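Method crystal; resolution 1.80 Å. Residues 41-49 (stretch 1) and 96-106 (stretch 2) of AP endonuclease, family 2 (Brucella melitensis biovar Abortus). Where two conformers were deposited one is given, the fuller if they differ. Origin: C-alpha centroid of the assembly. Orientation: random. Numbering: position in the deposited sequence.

Stretch 1 (41-49) EFLFPYDFD
Stretch 2, residues 96-106: DIALHYALALD

What backbone shapes meet here? Residues 96-104 are helical, and Leu 105 is the first residue to leave helical phi/psi, at -96/6. Stretch 1 is irregular around a type I turn from Pro 45 to Phe 48, closed by Phe 48 N to Pro 45 O at 3.0 Å. The register is set by Pro 45 and Tyr 101, whose CA atoms lie 7.8 Å apart, and the contact buries 310 Å² in all.

Which polar bonds join the stretches? Tyr 101, with CA-to-CB pointing toward the turn and chi1 m (-81°), chi2 77°, reaches the last residue of the turn, where its OH donates to Phe 48 O at 2.6 Å, a short bond lying near the ring plane. Farther out, a water links the stretches: it donates to Asp 49 OD1 at 3.0 Å and lies 3.1 Å from His 100 NE2. Both side chains are t at chi1, and Asp 49 also caps the helix that follows it.

How do the aromatic rings pack? Tyr 46 (chi1 m, -54°; chi2 -66°) directs its edge at one face of Tyr 101, with centroids 5.0 Å apart and planes at 77°; Tyr 46 CD1 comes within 3.6 Å of Tyr 101 CE1. The CA-to-CB bond of Tyr 46 points sideways, yet its ring crosses toward the helix and places Tyr 46 OH 3.6 Å from Ala 98 CB.

What apolar contacts complete the interface? Pro 45, C-gamma endo, sets CG 3.6 Å from Tyr 101 CD2, so the proline and Tyr 46 both pack on the Tyr 101 ring. One turn earlier in the helix, Ile 97 (m, t) brings CG2 to 3.7 Å from Tyr 46 CD1. One turn later, Leu 105 (m, t) places CD1 4.3 Å from CZ of Phe 42 (chi1 p, 42°), at the edge of that ring, a looser contact.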

# COMPACT_ATOMS: atom_id res chain seq x y z
N GLU A 41 1.51 5.59 6.85
CA GLU A 41 0.96 5.47 5.49
C GLU A 41 -0.49 5.90 5.55
O GLU A 41 -1.09 5.94 6.63
CB GLU A 41 1.08 4.05 4.97
CG GLU A 41 0.28 3.00 5.75
CD GLU A 41 0.43 1.60 5.18
OE1 GLU A 41 1.49 1.29 4.60
OE2 GLU A 41 -0.54 0.80 5.33
N PHE A 42 -1.08 6.16 4.38
CA PHE A 42 -2.52 6.40 4.28
C PHE A 42 -2.89 6.30 2.82
O PHE A 42 -2.00 6.18 1.99
CB PHE A 42 -2.96 7.75 4.91
CG PHE A 42 -2.04 8.90 4.60
CD1 PHE A 42 -2.00 9.44 3.33
CD2 PHE A 42 -1.22 9.42 5.57
CE1 PHE A 42 -1.13 10.51 3.03
CE2 PHE A 42 -0.36 10.48 5.28
CZ PHE A 42 -0.32 11.02 4.04
N LEU A 43 -4.17 6.33 2.48
CA LEU A 43 -4.55 6.16 1.08
C LEU A 43 -4.33 7.43 0.27
O LEU A 43 -3.49 7.47 -0.64
CB LEU A 43 -5.99 5.66 0.97
CG LEU A 43 -6.08 4.16 1.24
CD1 LEU A 43 -5.94 3.88 2.69
CD2 LEU A 43 -7.37 3.55 0.67
N PHE A 44 -5.05 8.49 0.63
CA PHE A 44 -5.10 9.70 -0.20
C PHE A 44 -4.86 10.99 0.57
O PHE A 44 -5.62 11.31 1.48
CB PHE A 44 -6.45 9.79 -0.95
CG PHE A 44 -6.87 8.50 -1.61
CD1 PHE A 44 -6.18 7.99 -2.71
CD2 PHE A 44 -7.97 7.79 -1.14
CE1 PHE A 44 -6.58 6.81 -3.33
CE2 PHE A 44 -8.35 6.60 -1.75
CZ PHE A 44 -7.66 6.12 -2.85
N PRO A 45 -3.82 11.74 0.20
CA PRO A 45 -3.57 13.04 0.83
C PRO A 45 -4.23 14.23 0.12
O PRO A 45 -4.06 15.38 0.57
CB PRO A 45 -2.07 13.17 0.70
CG PRO A 45 -1.77 12.50 -0.58
CD PRO A 45 -2.71 11.34 -0.69
N TYR A 46 -4.97 13.98 -0.95
CA TYR A 46 -5.26 15.02 -1.95
C TYR A 46 -6.27 16.06 -1.49
O TYR A 46 -6.37 17.12 -2.12
CB TYR A 46 -5.65 14.39 -3.30
CG TYR A 46 -4.60 13.41 -3.75
CD1 TYR A 46 -3.33 13.85 -4.09
CD2 TYR A 46 -4.83 12.05 -3.76
CE1 TYR A 46 -2.34 12.99 -4.44
CE2 TYR A 46 -3.84 11.17 -4.12
CZ TYR A 46 -2.59 11.64 -4.44
OH TYR A 46 -1.58 10.77 -4.79
N ASP A 47 -7.02 15.77 -0.41
CA ASP A 47 -7.95 16.76 0.16
C ASP A 47 -7.27 17.68 1.18
O ASP A 47 -7.94 18.55 1.76
CB ASP A 47 -9.19 16.09 0.78
CG ASP A 47 -10.43 17.03 0.85
OD1 ASP A 47 -10.72 17.78 -0.13
OD2 ASP A 47 -11.13 17.01 1.90
N PHE A 48 -5.96 17.52 1.35
CA PHE A 48 -5.15 18.37 2.24
C PHE A 48 -3.97 19.00 1.49
O PHE A 48 -3.49 18.44 0.49
CB PHE A 48 -4.66 17.53 3.44
CG PHE A 48 -5.78 16.93 4.27
CD1 PHE A 48 -6.33 15.69 3.94
CD2 PHE A 48 -6.28 17.61 5.38
CE1 PHE A 48 -7.36 15.14 4.70
CE2 PHE A 48 -7.30 17.09 6.15
CZ PHE A 48 -7.86 15.85 5.82
N ASP A 49 -3.53 20.17 1.95
CA ASP A 49 -2.34 20.88 1.43
C ASP A 49 -1.09 20.03 1.71
O ASP A 49 -0.84 19.62 2.84
CB ASP A 49 -2.24 22.26 2.10
CG ASP A 49 -0.98 23.08 1.70
OD1 ASP A 49 -0.22 22.74 0.76
OD2 ASP A 49 -0.76 24.13 2.35
N ASP A 96 1.45 13.26 -12.08
CA ASP A 96 2.01 14.58 -11.75
C ASP A 96 1.58 15.02 -10.35
O ASP A 96 2.39 15.50 -9.56
CB ASP A 96 1.58 15.64 -12.77
CG ASP A 96 2.22 15.44 -14.13
OD1 ASP A 96 3.38 15.01 -14.18
OD2 ASP A 96 1.57 15.74 -15.16
N ILE A 97 0.29 14.84 -10.07
CA ILE A 97 -0.31 15.22 -8.81
C ILE A 97 0.29 14.38 -7.68
O ILE A 97 0.73 14.93 -6.67
CB ILE A 97 -1.85 15.02 -8.84
CG1 ILE A 97 -2.51 16.00 -9.83
CG2 ILE A 97 -2.45 15.25 -7.45
CD1 ILE A 97 -4.02 15.79 -9.96
N ALA A 98 0.34 13.06 -7.89
CA ALA A 98 0.99 12.16 -6.91
C ALA A 98 2.48 12.51 -6.65
O ALA A 98 2.91 12.51 -5.50
CB ALA A 98 0.86 10.71 -7.38
N LEU A 99 3.21 12.84 -7.71
CA LEU A 99 4.63 13.22 -7.64
C LEU A 99 4.81 14.49 -6.81
O LEU A 99 5.71 14.54 -5.96
CB LEU A 99 5.25 13.36 -9.05
CG LEU A 99 6.74 13.72 -9.17
CD1 LEU A 99 7.62 12.75 -8.36
CD2 LEU A 99 7.20 13.77 -10.66
N HIS A 100 3.96 15.50 -7.04
CA HIS A 100 3.99 16.74 -6.24
C HIS A 100 3.92 16.44 -4.75
O HIS A 100 4.75 16.93 -3.98
CB HIS A 100 2.85 17.71 -6.63
CG HIS A 100 2.66 18.83 -5.66
ND1 HIS A 100 3.55 19.88 -5.55
CD2 HIS A 100 1.70 19.05 -4.73
CE1 HIS A 100 3.14 20.70 -4.59
NE2 HIS A 100 2.01 20.23 -4.09
N TYR A 101 2.96 15.60 -4.35
CA TYR A 101 2.85 15.20 -2.96
C TYR A 101 4.02 14.33 -2.50
O TYR A 101 4.52 14.51 -1.38
CB TYR A 101 1.52 14.48 -2.71
CG TYR A 101 0.35 15.39 -2.53
CD1 TYR A 101 -0.26 16.00 -3.63
CD2 TYR A 101 -0.18 15.64 -1.27
CE1 TYR A 101 -1.34 16.83 -3.48
CE2 TYR A 101 -1.26 16.46 -1.10
CZ TYR A 101 -1.84 17.07 -2.21
OH TYR A 101 -2.91 17.90 -2.03
N ALA A 102 4.45 13.40 -3.34
CA ALA A 102 5.59 12.53 -2.97
C ALA A 102 6.86 13.33 -2.71
O ALA A 102 7.57 13.06 -1.75
CB ALA A 102 5.84 11.47 -4.04
N LEU A 103 7.14 14.34 -3.53
CA LEU A 103 8.32 15.16 -3.27
C LEU A 103 8.15 15.99 -1.99
O LEU A 103 9.08 16.05 -1.17
CB LEU A 103 8.62 16.03 -4.50
CG LEU A 103 9.00 15.24 -5.76
CD1 LEU A 103 9.12 16.15 -7.01
CD2 LEU A 103 10.33 14.48 -5.55
N ALA A 104 6.98 16.59 -1.78
CA ALA A 104 6.71 17.33 -0.55
C ALA A 104 6.87 16.52 0.73
O ALA A 104 7.34 17.04 1.76
CB ALA A 104 5.33 18.00 -0.61
N LEU A 105 6.45 15.26 0.69
CA LEU A 105 6.48 14.37 1.84
C LEU A 105 7.73 13.47 1.91
O LEU A 105 7.82 12.63 2.82
CB LEU A 105 5.22 13.49 1.85
CG LEU A 105 3.87 14.20 1.72
CD1 LEU A 105 2.73 13.21 1.97
CD2 LEU A 105 3.76 15.40 2.61
N ASP A 106 8.68 13.66 0.99
CA ASP A 106 9.85 12.79 0.82
C ASP A 106 9.47 11.29 0.84
O ASP A 106 10.11 10.47 1.53
CB ASP A 106 10.89 13.12 1.89
CG ASP A 106 12.24 12.44 1.66
OD1 ASP A 106 12.60 12.12 0.51
OD2 ASP A 106 12.96 12.22 2.67
O HOH W 1 0.55 21.93 -2.00